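Local structure of ChiX (Serratia marcescens, 5OPZ) at residues Glu11-Ala16 and Ala36-Leu41; Val42-Ser47 and Ala96-Ala101; Ala54-Met59 and Gln66-Arg71; Ser70-Leu73 and Val78-Val81; Gly117-Lys120 and Pro126-Gln129. The protein hydrolyses the L-Ala-D-Glu bond of peptidoglycan peptides as a zinc endopeptidase and is required for chitinase secretion. One frame throughout, in Å; residues are numbered along the deposited sequence. Where two conformers were deposited one is given.

Interaction 1: residues Glu11-Ala16 and Ala36-Leu41; sequences EIRFTA and ALRYSL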
# COMPACT_ATOMS: atom_id res chain seq x y z
N GLU A 11 13.09 0.95 -17.37
CA GLU A 11 11.91 0.55 -16.60
C GLU A 11 12.10 1.08 -15.19
O GLU A 11 12.98 0.63 -14.48
CB GLU A 11 11.71 -0.97 -16.61
CG GLU A 11 11.59 -1.55 -18.03
CD GLU A 11 12.86 -2.12 -18.66
OE1 GLU A 11 13.84 -2.43 -17.97
OE2 GLU A 11 12.88 -2.30 -19.88
N ILE A 12 11.27 2.06 -14.82
CA ILE A 12 11.34 2.78 -13.53
C ILE A 12 10.55 2.01 -12.47
O ILE A 12 9.37 1.76 -12.65
CB ILE A 12 10.80 4.21 -13.62
CG1 ILE A 12 11.68 5.02 -14.57
CG2 ILE A 12 10.78 4.84 -12.25
CD1 ILE A 12 11.04 6.32 -14.99
N ARG A 13 11.25 1.55 -11.43
CA ARG A 13 10.63 0.84 -10.29
C ARG A 13 11.32 1.33 -9.02
O ARG A 13 12.55 1.47 -8.99
CB ARG A 13 10.78 -0.68 -10.43
CG ARG A 13 9.96 -1.32 -11.51
CD ARG A 13 10.03 -2.83 -11.48
NE ARG A 13 9.18 -3.42 -12.50
CZ ARG A 13 9.56 -3.71 -13.75
NH1 ARG A 13 10.77 -3.41 -14.22
NH2 ARG A 13 8.68 -4.28 -14.58
N PHE A 14 10.53 1.57 -7.96
CA PHE A 14 11.08 2.01 -6.66
C PHE A 14 11.23 0.87 -5.66
O PHE A 14 10.70 0.86 -4.57
CB PHE A 14 10.24 3.17 -6.05
CG PHE A 14 10.43 4.45 -6.79
CD1 PHE A 14 9.72 4.73 -7.95
CD2 PHE A 14 11.44 5.31 -6.37
CE1 PHE A 14 10.00 5.88 -8.66
CE2 PHE A 14 11.70 6.48 -7.08
CZ PHE A 14 10.98 6.75 -8.23
N THR A 15 12.00 -0.12 -6.07
CA THR A 15 12.21 -1.34 -5.29
C THR A 15 12.82 -1.04 -3.96
O THR A 15 12.30 -1.49 -2.93
CB THR A 15 13.09 -2.33 -6.07
OG1 THR A 15 12.50 -2.53 -7.35
CG2 THR A 15 13.22 -3.67 -5.37
N ALA A 16 13.97 -0.38 -3.94
CA ALA A 16 14.71 -0.23 -2.71
C ALA A 16 13.95 0.64 -1.70
O ALA A 16 13.88 0.29 -0.50
CB ALA A 16 16.10 0.33 -2.98
N ALA A 36 3.73 -6.99 -6.87
CA ALA A 36 3.07 -5.89 -7.56
C ALA A 36 4.02 -4.84 -8.14
O ALA A 36 3.71 -4.25 -9.19
CB ALA A 36 2.05 -5.22 -6.68
N LEU A 37 5.15 -4.63 -7.48
CA LEU A 37 6.19 -3.75 -8.08
C LEU A 37 6.64 -4.23 -9.45
O LEU A 37 7.04 -3.43 -10.27
CB LEU A 37 7.43 -3.64 -7.19
CG LEU A 37 7.21 -2.93 -5.85
CD1 LEU A 37 8.32 -3.23 -4.87
CD2 LEU A 37 7.15 -1.44 -6.12
N ARG A 38 6.63 -5.52 -9.70
CA ARG A 38 6.99 -6.05 -11.00
C ARG A 38 5.97 -5.84 -12.06
O ARG A 38 6.30 -5.75 -13.24
CB ARG A 38 7.24 -7.54 -10.90
CG ARG A 38 8.24 -8.01 -9.87
CD ARG A 38 9.50 -7.22 -9.84
NE ARG A 38 10.11 -7.07 -11.15
CZ ARG A 38 11.22 -6.39 -11.38
NH1 ARG A 38 11.88 -5.81 -10.39
NH2 ARG A 38 11.68 -6.27 -12.62
N TYR A 39 4.70 -5.82 -11.67
CA TYR A 39 3.58 -5.81 -12.59
C TYR A 39 3.00 -4.46 -12.93
O TYR A 39 2.44 -4.28 -13.98
CB TYR A 39 2.42 -6.66 -12.07
CG TYR A 39 2.75 -8.16 -11.86
CD1 TYR A 39 3.76 -8.82 -12.59
CD2 TYR A 39 2.07 -8.89 -10.92
CE1 TYR A 39 4.03 -10.16 -12.40
CE2 TYR A 39 2.33 -10.20 -10.71
CZ TYR A 39 3.32 -10.82 -11.44
OH TYR A 39 3.54 -12.11 -11.22
N SER A 40 3.08 -3.53 -11.99
CA SER A 40 2.46 -2.22 -12.16
C SER A 40 3.06 -1.41 -13.31
O SER A 40 4.27 -1.30 -13.41
CB SER A 40 2.62 -1.41 -10.89
OG SER A 40 1.91 -0.19 -11.00
N LEU A 41 2.20 -0.83 -14.15
CA LEU A 41 2.67 0.14 -15.15
C LEU A 41 3.12 1.46 -14.52
O LEU A 41 3.83 2.22 -15.13
CB LEU A 41 1.57 0.38 -16.23
CG LEU A 41 1.42 -0.64 -17.37
CD1 LEU A 41 2.63 -0.52 -18.30
CD2 LEU A 41 1.23 -2.07 -16.92
O HOH W 1 6.61 0.47 -12.34
O HOH W 2 6.49 -2.66 -13.57
O HOH W 3 11.17 -5.03 -7.85

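Interaction 2: residues Val42-Ser47 and Ala96-Ala101; sequences VPFSVS and AQIAVA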
# COMPACT_ATOMS: atom_id res chain seq x y z
N VAL A 42 2.62 1.74 -13.35
CA VAL A 42 2.86 2.96 -12.62
C VAL A 42 3.87 2.66 -11.53
O VAL A 42 3.57 1.87 -10.62
CB VAL A 42 1.53 3.45 -11.99
CG1 VAL A 42 1.78 4.68 -11.14
CG2 VAL A 42 0.54 3.71 -13.09
N PRO A 43 5.02 3.31 -11.54
CA PRO A 43 5.93 3.16 -10.41
C PRO A 43 5.29 3.64 -9.11
O PRO A 43 4.48 4.57 -9.13
CB PRO A 43 7.11 4.06 -10.77
CG PRO A 43 7.00 4.30 -12.24
CD PRO A 43 5.51 4.35 -12.46
N PHE A 44 5.65 3.00 -8.00
CA PHE A 44 5.12 3.37 -6.69
C PHE A 44 6.09 2.99 -5.62
O PHE A 44 6.93 2.09 -5.81
CB PHE A 44 3.72 2.76 -6.47
CG PHE A 44 3.72 1.26 -6.26
CD1 PHE A 44 3.60 0.38 -7.34
CD2 PHE A 44 3.73 0.74 -4.99
CE1 PHE A 44 3.56 -0.99 -7.14
CE2 PHE A 44 3.67 -0.63 -4.81
CZ PHE A 44 3.60 -1.49 -5.87
N SER A 45 5.97 3.66 -4.49
CA SER A 45 6.62 3.26 -3.27
C SER A 45 5.61 3.03 -2.18
O SER A 45 4.45 3.30 -2.32
CB SER A 45 7.69 4.29 -2.88
OG SER A 45 8.45 3.88 -1.74
N VAL A 46 6.08 2.50 -1.09
CA VAL A 46 5.26 2.35 0.11
C VAL A 46 5.59 3.56 0.98
O VAL A 46 6.74 3.69 1.45
CB VAL A 46 5.58 1.03 0.83
CG1 VAL A 46 4.89 0.98 2.18
CG2 VAL A 46 5.17 -0.14 -0.05
N SER A 47 4.59 4.42 1.20
CA SER A 47 4.78 5.61 2.02
C SER A 47 4.64 5.36 3.50
O SER A 47 5.26 6.04 4.32
CB SER A 47 3.87 6.76 1.58
OG SER A 47 2.53 6.47 1.87
N ALA A 96 -5.58 3.37 -9.29
CA ALA A 96 -6.35 2.29 -9.93
C ALA A 96 -5.43 1.31 -10.66
O ALA A 96 -5.65 0.09 -10.64
CB ALA A 96 -7.44 2.84 -10.82
N GLN A 97 -4.41 1.87 -11.31
CA GLN A 97 -3.47 1.01 -12.02
C GLN A 97 -2.62 0.22 -11.08
O GLN A 97 -2.33 -0.95 -11.37
CB GLN A 97 -2.61 1.84 -12.97
CG GLN A 97 -3.39 2.41 -14.15
CD GLN A 97 -2.51 3.04 -15.19
OE1 GLN A 97 -1.77 2.35 -15.84
NE2 GLN A 97 -2.60 4.36 -15.35
N ILE A 98 -2.15 0.86 -10.02
CA ILE A 98 -1.43 0.14 -8.98
C ILE A 98 -2.29 -1.02 -8.45
O ILE A 98 -1.78 -2.14 -8.23
CB ILE A 98 -0.92 1.03 -7.83
CG1 ILE A 98 0.09 2.02 -8.38
CG2 ILE A 98 -0.34 0.20 -6.69
CD1 ILE A 98 0.27 3.23 -7.51
N ALA A 99 -3.56 -0.77 -8.19
CA ALA A 99 -4.43 -1.80 -7.64
C ALA A 99 -4.61 -2.96 -8.62
O ALA A 99 -4.82 -4.06 -8.15
CB ALA A 99 -5.76 -1.21 -7.23
N VAL A 100 -4.56 -2.73 -9.93
CA VAL A 100 -4.60 -3.87 -10.89
C VAL A 100 -3.42 -4.81 -10.59
O VAL A 100 -3.57 -6.05 -10.58
CB VAL A 100 -4.52 -3.39 -12.35
CG1 VAL A 100 -4.23 -4.49 -13.34
CG2 VAL A 100 -5.82 -2.70 -12.68
N ALA A 101 -2.23 -4.22 -10.43
CA ALA A 101 -1.04 -4.97 -10.16
C ALA A 101 -1.13 -5.71 -8.81
O ALA A 101 -0.71 -6.87 -8.72
CB ALA A 101 0.15 -4.07 -10.18

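Interaction 3: residues Ala54-Met59 and Gln66-Arg71; sequences ARQREM and QTLRSR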
# COMPACT_ATOMS: atom_id res chain seq x y z
N ALA A 54 1.26 6.00 18.72
CA ALA A 54 1.14 7.45 18.94
C ALA A 54 0.57 8.18 17.70
O ALA A 54 -0.20 9.13 17.80
CB ALA A 54 2.49 8.05 19.29
N ARG A 55 1.00 7.74 16.52
CA ARG A 55 0.51 8.33 15.26
C ARG A 55 -0.96 8.03 15.08
O ARG A 55 -1.75 8.88 14.72
CB ARG A 55 1.34 7.83 14.07
CG ARG A 55 0.77 8.22 12.72
CD ARG A 55 0.62 9.71 12.52
NE ARG A 55 0.45 10.01 11.10
CZ ARG A 55 0.79 11.18 10.57
NH1 ARG A 55 0.64 11.43 9.27
NH2 ARG A 55 1.32 12.08 11.36
N GLN A 56 -1.36 6.80 15.39
CA GLN A 56 -2.78 6.44 15.34
C GLN A 56 -3.59 7.29 16.32
O GLN A 56 -4.68 7.75 15.97
CB GLN A 56 -3.00 4.98 15.57
CG GLN A 56 -4.40 4.53 15.26
CD GLN A 56 -4.70 4.51 13.78
OE1 GLN A 56 -3.78 4.40 12.97
NE2 GLN A 56 -5.98 4.58 13.42
N ARG A 57 -3.07 7.46 17.54
CA ARG A 57 -3.78 8.29 18.52
C ARG A 57 -3.94 9.73 18.01
O ARG A 57 -4.98 10.33 18.21
CB ARG A 57 -2.96 8.27 19.81
CG ARG A 57 -3.48 9.17 20.90
CD ARG A 57 -2.74 9.00 22.18
NE ARG A 57 -2.75 7.60 22.66
CZ ARG A 57 -1.72 6.75 22.69
NH1 ARG A 57 -0.50 7.13 22.36
NH2 ARG A 57 -1.92 5.49 23.08
N GLU A 58 -2.89 10.23 17.36
CA GLU A 58 -2.98 11.53 16.74
C GLU A 58 -4.06 11.61 15.64
O GLU A 58 -4.79 12.62 15.58
CB GLU A 58 -1.62 11.94 16.20
CG GLU A 58 -1.45 13.29 15.51
CD GLU A 58 -0.11 13.40 14.75
OE1 GLU A 58 0.67 12.43 14.67
OE2 GLU A 58 0.15 14.49 14.26
N MET A 59 -4.19 10.57 14.83
CA MET A 59 -5.23 10.54 13.83
C MET A 59 -6.62 10.54 14.42
O MET A 59 -7.52 11.19 13.89
CB MET A 59 -5.04 9.33 12.94
CG MET A 59 -3.80 9.43 12.07
SD MET A 59 -3.38 7.93 11.20
CE MET A 59 -4.80 7.84 10.09
N GLN A 66 -11.65 6.89 13.15
CA GLN A 66 -12.52 6.78 14.32
C GLN A 66 -11.96 5.94 15.46
O GLN A 66 -12.41 6.08 16.59
CB GLN A 66 -13.91 6.31 13.90
CG GLN A 66 -14.71 7.42 13.25
CD GLN A 66 -16.17 7.09 13.13
OE1 GLN A 66 -16.54 5.98 12.71
NE2 GLN A 66 -17.02 8.03 13.49
N THR A 67 -11.02 5.06 15.17
CA THR A 67 -10.59 4.05 16.13
C THR A 67 -9.10 3.97 16.19
O THR A 67 -8.41 4.24 15.22
CB THR A 67 -11.13 2.65 15.74
OG1 THR A 67 -10.54 1.62 16.54
CG2 THR A 67 -10.88 2.29 14.29
N LEU A 68 -8.61 3.54 17.35
CA LEU A 68 -7.22 3.27 17.56
C LEU A 68 -6.84 1.92 16.94
O LEU A 68 -5.68 1.66 16.77
CB LEU A 68 -6.88 3.32 19.04
CG LEU A 68 -5.44 3.44 19.49
CD1 LEU A 68 -4.81 4.72 19.02
CD2 LEU A 68 -5.38 3.38 21.00
N ARG A 69 -7.83 1.07 16.65
CA ARG A 69 -7.61 -0.20 15.96
C ARG A 69 -7.34 0.11 14.50
O ARG A 69 -8.17 0.70 13.79
CB ARG A 69 -8.83 -1.10 16.13
CG ARG A 69 -8.69 -2.51 15.54
CD ARG A 69 -9.94 -3.33 15.96
NE ARG A 69 -10.67 -4.05 14.91
CZ ARG A 69 -10.79 -5.37 14.78
NH1 ARG A 69 -10.15 -6.23 15.57
NH2 ARG A 69 -11.55 -5.86 13.79
N SER A 70 -6.15 -0.19 14.06
CA SER A 70 -5.77 -0.01 12.64
C SER A 70 -4.96 -1.20 12.20
O SER A 70 -4.05 -1.64 12.93
CB SER A 70 -4.92 1.24 12.44
OG SER A 70 -4.27 1.25 11.19
N ARG A 71 -5.21 -1.65 10.99
CA ARG A 71 -4.39 -2.71 10.41
C ARG A 71 -2.94 -2.26 10.26
O ARG A 71 -2.04 -3.07 10.19
CB ARG A 71 -4.97 -3.15 9.09
CG ARG A 71 -6.37 -3.76 9.16
CD ARG A 71 -6.36 -5.26 8.90
NE ARG A 71 -5.83 -5.98 10.03
CZ ARG A 71 -5.74 -7.29 10.07
NH1 ARG A 71 -6.05 -8.02 9.00
NH2 ARG A 71 -5.37 -7.89 11.18

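Interaction 4: residues Ser70-Leu73 and Val78-Val81; sequences SRHL and VDVV. With ZN (zinc ion), chain C.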
# COMPACT_ATOMS: atom_id res chain seq x y z
N SER A 70 -6.15 -0.19 14.06
CA SER A 70 -5.77 -0.01 12.64
C SER A 70 -4.96 -1.20 12.20
O SER A 70 -4.05 -1.64 12.93
CB SER A 70 -4.92 1.24 12.44
OG SER A 70 -4.27 1.25 11.19
N ARG A 71 -5.21 -1.65 10.99
CA ARG A 71 -4.39 -2.71 10.41
C ARG A 71 -2.94 -2.26 10.26
O ARG A 71 -2.04 -3.07 10.19
CB ARG A 71 -4.97 -3.15 9.09
CG ARG A 71 -6.37 -3.76 9.16
CD ARG A 71 -6.36 -5.26 8.90
NE ARG A 71 -5.83 -5.98 10.03
CZ ARG A 71 -5.74 -7.29 10.07
NH1 ARG A 71 -6.05 -8.02 9.00
NH2 ARG A 71 -5.37 -7.89 11.18
N HIS A 72 -2.67 -0.94 10.20
CA HIS A 72 -1.29 -0.53 10.12
C HIS A 72 -0.47 -0.78 11.36
O HIS A 72 0.75 -0.87 11.27
CB HIS A 72 -1.18 0.96 9.81
CG HIS A 72 -1.49 1.35 8.40
ND1 HIS A 72 -0.54 1.36 7.40
CD2 HIS A 72 -2.63 1.80 7.82
CE1 HIS A 72 -1.07 1.76 6.26
NE2 HIS A 72 -2.34 2.05 6.49
N LEU A 73 -1.13 -0.83 12.52
CA LEU A 73 -0.41 -1.01 13.75
C LEU A 73 0.23 -2.37 13.91
O LEU A 73 1.24 -2.48 14.59
CB LEU A 73 -1.36 -0.81 14.95
CG LEU A 73 -1.83 0.63 15.19
CD1 LEU A 73 -2.83 0.68 16.32
CD2 LEU A 73 -0.67 1.51 15.52
N VAL A 78 -0.50 -1.36 4.12
CA VAL A 78 0.42 -0.39 3.54
C VAL A 78 -0.40 0.70 2.86
O VAL A 78 -1.49 0.44 2.33
CB VAL A 78 1.40 -1.02 2.52
CG1 VAL A 78 2.29 -2.03 3.22
CG2 VAL A 78 0.66 -1.66 1.37
N ASP A 79 0.18 1.91 2.86
CA ASP A 79 -0.23 2.99 1.95
C ASP A 79 0.86 3.17 0.91
O ASP A 79 2.01 3.29 1.27
CB ASP A 79 -0.45 4.26 2.74
CG ASP A 79 -1.66 4.23 3.64
OD1 ASP A 79 -2.45 3.30 3.61
OD2 ASP A 79 -1.83 5.17 4.41
N VAL A 80 0.45 3.13 -0.34
CA VAL A 80 1.37 3.33 -1.43
C VAL A 80 1.27 4.78 -1.92
O VAL A 80 0.29 5.47 -1.71
CB VAL A 80 1.13 2.38 -2.62
CG1 VAL A 80 1.19 0.93 -2.16
CG2 VAL A 80 -0.19 2.64 -3.31
N VAL A 81 2.34 5.21 -2.56
CA VAL A 81 2.39 6.51 -3.20
C VAL A 81 2.82 6.30 -4.66
O VAL A 81 3.89 5.68 -4.92
CB VAL A 81 3.28 7.52 -2.47
CG1 VAL A 81 4.69 7.06 -2.32
CG2 VAL A 81 3.23 8.88 -3.15
ZN ZN C . -3.67 3.03 5.16

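Interaction 5: residues Gly117-Lys120 and Pro126-Gln129; sequences GEWK and PHFQ. With ZN (zinc ion), chain C.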
# COMPACT_ATOMS: atom_id res chain seq x y z
N GLY A 117 -9.59 1.80 -2.50
CA GLY A 117 -10.35 2.25 -3.65
C GLY A 117 -11.68 1.56 -3.85
O GLY A 117 -12.50 2.03 -4.62
N GLU A 118 -11.93 0.52 -3.06
CA GLU A 118 -13.18 -0.21 -3.00
C GLU A 118 -13.87 -0.16 -1.63
O GLU A 118 -14.79 -0.95 -1.35
CB GLU A 118 -12.92 -1.67 -3.43
CG GLU A 118 -12.56 -1.80 -4.90
CD GLU A 118 -11.85 -3.11 -5.28
OE1 GLU A 118 -11.64 -4.02 -4.45
OE2 GLU A 118 -11.60 -3.28 -6.49
N TRP A 119 -13.47 0.80 -0.81
CA TRP A 119 -14.23 1.10 0.40
C TRP A 119 -15.63 1.52 0.01
O TRP A 119 -15.82 2.05 -1.07
CB TRP A 119 -13.58 2.22 1.22
CG TRP A 119 -12.31 1.86 1.95
CD1 TRP A 119 -11.96 0.64 2.40
CD2 TRP A 119 -11.30 2.76 2.39
NE1 TRP A 119 -10.77 0.71 3.04
CE2 TRP A 119 -10.36 2.01 3.10
CE3 TRP A 119 -11.09 4.12 2.26
CZ2 TRP A 119 -9.21 2.57 3.65
CZ3 TRP A 119 -9.97 4.69 2.82
CH2 TRP A 119 -9.02 3.91 3.47
N LYS A 120 -16.59 1.23 0.87
CA LYS A 120 -18.00 1.49 0.54
C LYS A 120 -18.30 2.96 0.44
O LYS A 120 -19.18 3.35 -0.31
CB LYS A 120 -18.94 0.81 1.53
CG LYS A 120 -18.93 -0.70 1.31
CD LYS A 120 -19.90 -1.47 2.19
CE LYS A 120 -20.07 -2.89 1.68
NZ LYS A 120 -21.22 -3.54 2.36
N PRO A 126 -4.50 5.01 -1.83
CA PRO A 126 -3.25 4.44 -1.31
C PRO A 126 -3.33 3.15 -0.48
O PRO A 126 -2.32 2.46 -0.45
CB PRO A 126 -2.70 5.54 -0.42
CG PRO A 126 -3.20 6.79 -1.10
CD PRO A 126 -4.59 6.46 -1.53
N HIS A 127 -4.46 2.85 0.16
CA HIS A 127 -4.50 1.86 1.21
C HIS A 127 -4.76 0.48 0.71
O HIS A 127 -5.71 0.24 -0.02
CB HIS A 127 -5.59 2.28 2.19
CG HIS A 127 -5.72 1.40 3.40
ND1 HIS A 127 -4.95 1.55 4.53
CD2 HIS A 127 -6.39 0.25 3.57
CE1 HIS A 127 -5.22 0.61 5.40
NE2 HIS A 127 -6.07 -0.22 4.82
N PHE A 128 -3.91 -0.46 1.14
CA PHE A 128 -4.12 -1.89 0.90
C PHE A 128 -3.96 -2.65 2.24
O PHE A 128 -3.07 -2.28 3.03
CB PHE A 128 -3.14 -2.47 -0.10
CG PHE A 128 -3.26 -1.91 -1.46
CD1 PHE A 128 -2.67 -0.71 -1.82
CD2 PHE A 128 -4.10 -2.49 -2.36
CE1 PHE A 128 -2.76 -0.21 -3.10
CE2 PHE A 128 -4.19 -2.04 -3.66
CZ PHE A 128 -3.55 -0.87 -4.02
N GLN A 129 -4.75 -3.70 2.46
CA GLN A 129 -4.61 -4.46 3.72
C GLN A 129 -4.94 -5.91 3.51
O GLN A 129 -5.76 -6.28 2.68
CB GLN A 129 -5.44 -3.87 4.87
CG GLN A 129 -6.94 -3.93 4.61
CD GLN A 129 -7.71 -3.31 5.70
OE1 GLN A 129 -7.43 -2.20 6.14
NE2 GLN A 129 -8.68 -4.05 6.23
ZN ZN C . -3.67 3.03 5.16

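Interaction 1: residues Glu11-Ala16 and Ala36-Leu41
R13 reaches across to the last turn of helix 27-39 and meets it with NE and NH2 and with one face of its guanidinium. NH2 donates to the carbonyl O of R38 over 3.1 Å, with 152° at the hydrogen, the donor lying 30° off the plane of that carbonyl. From NE of R13 a second, weak bond of 3.1 Å goes to O of L37, which sits at the edge of the guanidinium close to its plane. The chain is extended from CG to NE, which carries the guanidinium to these two carbonyls. R13 thus takes up two carbonyls at the C-terminal end of helix 27-39, where the helix itself supplies few further N-H partners. Within the helix O of A36 still receives N of both Y39 and S40. The guanidinium of R38 lies flat against that of R13, centres 4.0 Å apart and planes at 17°, a like-charged stack in which NH1 of R13 and NH2 of R38, both donors, make no bond to each other. R38 gets there by folding back, with chi2 and chi3 both bent. Three waters bridge the segments. The first lies within hydrogen-bonding reach of both O of I12 and O of S40. Another is close to O of S40 and takes a weak bond from NH2 of R13, and a third joins OG1 of T15 to NH1 of R38, which donates to it over 2.8 Å. CD1 of L37 packs 4.3 Å from CA of T15, at the start of helix 15-21.

Interaction 2: residues Val42-Ser47 and Ala96-Ala101
I98 reaches from helix 92-109 to F44 and lays its CG2 methyl over the middle of the phenyl ring. The methyl stands 4.0 Å from the ring centroid and only 11° off the normal, a CH-pi contact made squarely on the face. The other branch of I98 goes a different way: CD1 comes down beside the root of the ring, 3.6 Å from CB of F44, and both branches lie on one side of the phenylalanine. F44 holds CG between its backbone N and carbonyl carbon (chi1 71°), which swings the ring under the isoleucine. V42 meets the same residue nearly at a right angle, with its CB 4.1 Å from CG1 of I98. Its CG2 methyl turns instead to Q97, where it rests 3.7 Å from CB and sits over the face of the amide. The contact is thus apolar and buried, apart from the glutamine at its margin. It is a helix packed on a sheet: strand 44-48, at one border of the antiparallel sheet, faces helix 92-109 here, while I33, A36 and L37 of helix 27-39 touch F44, and V80 of the neighbouring strand 77-82 adjoins it within the sheet.

Interaction 3: residues Ala54-Met59 and Gln66-Arg71
Q56 makes the polar link between helix 53-62 and the loop that doubles back beside it. NE2 donates to O of T67 over 3.0 Å with 160° at the hydrogen; the carbonyl points almost straight at the donor and lies near the plane of the glutamine amide. CG sits anti to the backbone N (chi1 -169°) and the chain then bends at chi2, which brings the amide across to the loop. Its other end, OE1, is hydrogen-bonded by NH1 of R51, so both ends of the amide are held and its rotation is fixed. The loop is shaped by its own polar contact as well: OG1 of T67 accepts from N of R69 at 2.8 Å, an ST turn. This turn belongs to the connection between helix 53-62 and strand 77-82, which leads on to the zinc ligand H72. Van der Waals contacts make up the remainder. The side chains of L68 and Q56 run antiparallel past one another, CD1 of the leucine reaching 3.8 Å from CG of Q56 and 3.6 Å from the backbone N of R57. Further along, CB of S70 lies 3.4 Å from OE1 of Q56.

Interaction 4: residues Ser70-Leu73 and Val78-Val81
H72 and D79 meet at a zinc ion. NE2 of the histidine binds the metal at 2.1 Å and OD1 of the aspartate at 2.0 Å, and H127 gives the third protein ligand. The two ligating atoms, NE2 of H72 and OD1 of D79, stand 3.1 Å apart without bonding to each other; the metal between them accounts for the closeness. The imidazole and carboxylate planes are turned 81° apart, with OD1 at the edge of the ring, near its plane. The second carboxylate oxygen, OD2, is 2.9 Å from the zinc, well beyond OD1, so the aspartate binds through OD1 alone, in monodentate fashion. This is consistent with the D-alanyl-D-alanine carboxypeptidase family of clan MD, whose zinc sites use a histidine, an aspartate seven residues on and a later histidine.

Hydrogen bonds set the histidine in place. ND1 of H72 is bonded to O of G49, which fixes the ring rotation and presents NE2 to the metal. Its backbone N donates to OG of S70 over 2.9 Å, an ST turn that shapes the chain just ahead of the ligand. Packing adds little: CE1 of H72 rests 3.6 Å from the carbonyl carbon of V78. Strand 77-82, which carries D79, is paired on one side with strand 44-48 and on the other with strand 127-130.

Interaction 5: residues Gly117-Lys120 and Pro126-Gln129
The six-membered ring of W119 and the imidazole of H127 meet at a slant, their planes 37° apart and their centroids separated by 5.4 Å. The indole touches with one corner: CZ2 lies 3.7 Å from CD2 of H127 and equally near its CG, while CH2 leans toward CB. The side chains of W119 and H127 cross at about a right angle. At the edge of the imidazole, close to its plane, comes the amide of Q129. NE2 of H127 donates to OE1 of Q129 over 2.7 Å with 162° at the hydrogen. The other ring nitrogen, ND1, binds the zinc at 2.0 Å, so the imidazole is held at both nitrogens: metal at one, glutamine oxygen at the other. With CG anti to the backbone N (chi1 -177°), the ring is carried out from the strand to the zinc. Q129 is in turn positioned by E114, whose OE1 accepts from its NE2, so Q129 is a second-shell residue held by E114. H72 and D79 complete the protein ligands of the zinc.

W119 belongs to the loop that joins strand 113-115 to strand 127-130, and it folds back over the first residue of the latter. Strand 127-130 runs between strands 77-82 and 113-115 in the antiparallel sheet; F128, on its other face, packs against A99 and V102 of helix 92-109.

Overall arrangement
Interactions 2, 4 and 5 all reach the antiparallel sheet, whose order is 44-48, 77-82, 127-130, 113-115. Interactions 4 and 5, about 10 Å apart between centres, meet at the same zinc, whose site is assembled from the loop before strand 77-82, that strand and strand 127-130. Interaction 2, about 14 Å from interaction 4 between centres, closes a loop of chain that encloses interactions 3 and 4. Interaction 3 shares S70 and R71 with interaction 4, so the turn beside helix 53-62 runs directly into the metal site. Interaction 1 comes first in the chain and touches interaction 2; both lie across the molecule's centre from interaction 3, packing the N-terminal part and helices on the sheet.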